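Local coordinates for protein membrane-bound protease PH1510 (Pyrococcus horikoshii, PDB 6M4B) that cleaves proteins preferentially near hydrophobic or aromatic residues, degrading casein and a stomatin homolog in vitro, as a membrane-bound serine protease, here represented by its protease domain, at residues Ile88-His93 with Thr145-Phe150. The protein carries 1 engineered substitution. Numbering follows the deposited sequence.
Sequences IALGSH and TIAEEF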
# COMPACT_ATOMS: atom_id res chain seq x y z
N ILE A 88 9.26 -0.85 -6.79
CA ILE A 88 8.50 -0.37 -7.95
C ILE A 88 8.27 -1.54 -8.88
O ILE A 88 7.15 -1.79 -9.29
CB ILE A 88 9.27 0.80 -8.65
CG1 ILE A 88 9.36 2.04 -7.72
CG2 ILE A 88 8.59 1.24 -9.96
CD1 ILE A 88 10.36 3.09 -8.17
N ALA A 89 9.33 -2.30 -9.15
CA ALA A 89 9.21 -3.50 -9.94
C ALA A 89 8.25 -4.54 -9.33
O ALA A 89 7.29 -4.94 -10.02
CB ALA A 89 10.56 -4.13 -10.15
N LEU A 90 8.45 -4.92 -8.06
CA LEU A 90 7.54 -5.87 -7.40
C LEU A 90 6.11 -5.43 -7.30
O LEU A 90 5.20 -6.27 -7.23
CB LEU A 90 8.06 -6.30 -6.03
CG LEU A 90 9.38 -7.02 -6.06
CD1 LEU A 90 9.92 -7.12 -4.65
CD2 LEU A 90 9.20 -8.41 -6.67
N GLY A 91 5.87 -4.12 -7.33
CA GLY A 91 4.52 -3.58 -7.29
C GLY A 91 3.80 -3.52 -8.61
O GLY A 91 2.64 -3.10 -8.67
N SER A 92 4.43 -4.01 -9.66
CA SER A 92 3.96 -3.77 -11.02
C SER A 92 3.34 -5.03 -11.61
O SER A 92 3.49 -6.14 -11.09
CB SER A 92 5.12 -3.28 -11.90
OG SER A 92 5.89 -4.38 -12.39
N HIS A 93 2.64 -4.82 -12.72
CA HIS A 93 1.88 -5.87 -13.38
C HIS A 93 2.73 -6.95 -14.02
O HIS A 93 2.27 -8.06 -14.19
CB HIS A 93 0.95 -5.24 -14.40
CG HIS A 93 -0.06 -4.34 -13.80
ND1 HIS A 93 0.17 -3.01 -13.56
CD2 HIS A 93 -1.33 -4.58 -13.36
CE1 HIS A 93 -0.90 -2.46 -13.00
NE2 HIS A 93 -1.82 -3.40 -12.86
N THR A 145 10.06 -15.08 -0.19
CA THR A 145 11.29 -15.46 0.49
C THR A 145 12.47 -14.69 -0.10
O THR A 145 13.22 -14.03 0.63
CB THR A 145 11.52 -16.97 0.35
OG1 THR A 145 10.46 -17.65 0.99
CG2 THR A 145 12.85 -17.42 0.94
N ILE A 146 12.59 -14.72 -1.43
CA ILE A 146 13.65 -13.96 -2.12
C ILE A 146 13.47 -12.49 -1.89
O ILE A 146 14.46 -11.80 -1.63
CB ILE A 146 13.69 -14.23 -3.65
CG1 ILE A 146 14.20 -15.65 -3.90
CG2 ILE A 146 14.58 -13.22 -4.37
CD1 ILE A 146 15.64 -15.90 -3.52
N ALA A 147 12.24 -12.00 -1.98
CA ALA A 147 11.99 -10.57 -1.75
C ALA A 147 12.49 -10.13 -0.36
O ALA A 147 13.10 -9.08 -0.22
CB ALA A 147 10.52 -10.22 -1.92
N GLU A 148 12.22 -10.95 0.64
CA GLU A 148 12.71 -10.69 2.01
C GLU A 148 14.24 -10.66 2.02
O GLU A 148 14.84 -9.73 2.54
CB GLU A 148 12.19 -11.75 3.00
CG GLU A 148 12.69 -11.50 4.42
CD GLU A 148 12.10 -12.42 5.49
OE1 GLU A 148 12.66 -12.45 6.59
OE2 GLU A 148 11.13 -13.14 5.27
N GLU A 149 14.87 -11.61 1.34
CA GLU A 149 16.33 -11.60 1.26
C GLU A 149 16.94 -10.40 0.59
O GLU A 149 18.07 -10.04 0.92
CB GLU A 149 16.86 -12.88 0.67
CG GLU A 149 16.44 -14.13 1.46
CD GLU A 149 16.94 -15.41 0.83
OE1 GLU A 149 17.73 -15.34 -0.10
OE2 GLU A 149 16.60 -16.49 1.31
N PHE A 150 16.23 -9.74 -0.32
CA PHE A 150 16.77 -8.50 -0.84
C PHE A 150 17.12 -7.54 0.31
O PHE A 150 17.95 -6.65 0.14
CB PHE A 150 15.79 -7.75 -1.77
CG PHE A 150 15.43 -8.44 -3.06
CD1 PHE A 150 16.30 -9.34 -3.69
CD2 PHE A 150 14.18 -8.19 -3.66
CE1 PHE A 150 15.97 -9.94 -4.88
CE2 PHE A 150 13.84 -8.79 -4.87
CZ PHE A 150 14.74 -9.65 -5.50
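Leu-90 and Ala-147 bring their backbones closest, with CA atoms 8.6 Å apart, where the last turn of helix 84-90 faces the flank of helix 144-152. One branch of Leu-90 does all the reaching. Its CD1 methyl lies 4.2 Å from CB of Ala-147 and 4.3 Å from CE2 of Phe-150, coming to the ring at its edge, near the plane, and not over a face. With CG anti to the carbonyl carbon (chi1 -62°) and CD1 extended (chi2 168°), the side chain carries this methyl toward the second helix. Ala-147 and Phe-150 are three residues, a little under one turn, apart, so they lie on the same side of the helix and present a short methyl beside a broad ring edge; a residue as small as alanine suits this place, since it probably lets the leucine methyl approach the ring edge as well. One face of the Phe-150 ring has the carbonyl oxygen of Ile-146 above it, 3.7 Å from the plane and offset toward the rim. Beyond Leu-90 the helix ends: the backbone N of Ser-92 bonds to Ala-89 O at 3.0 Å, and Gly-91 begins the turn leading to strand 94-97. Helix 123-139 shares the contact, Ile-133 and Leu-136 packing on Leu-90 and Ala-137 on Ala-147. Within this ClpP/crotonase-type domain, Phe-150 also joins its backbone to Cys-106 of the substrate-binding segment. The 83 Å² buried between the two segments comes entirely from Leu-90, Ala-147 and Phe-150, whose close approaches are carbon to carbon, which implies a small, nondirectional van der Waals contact within a larger hydrophobic core.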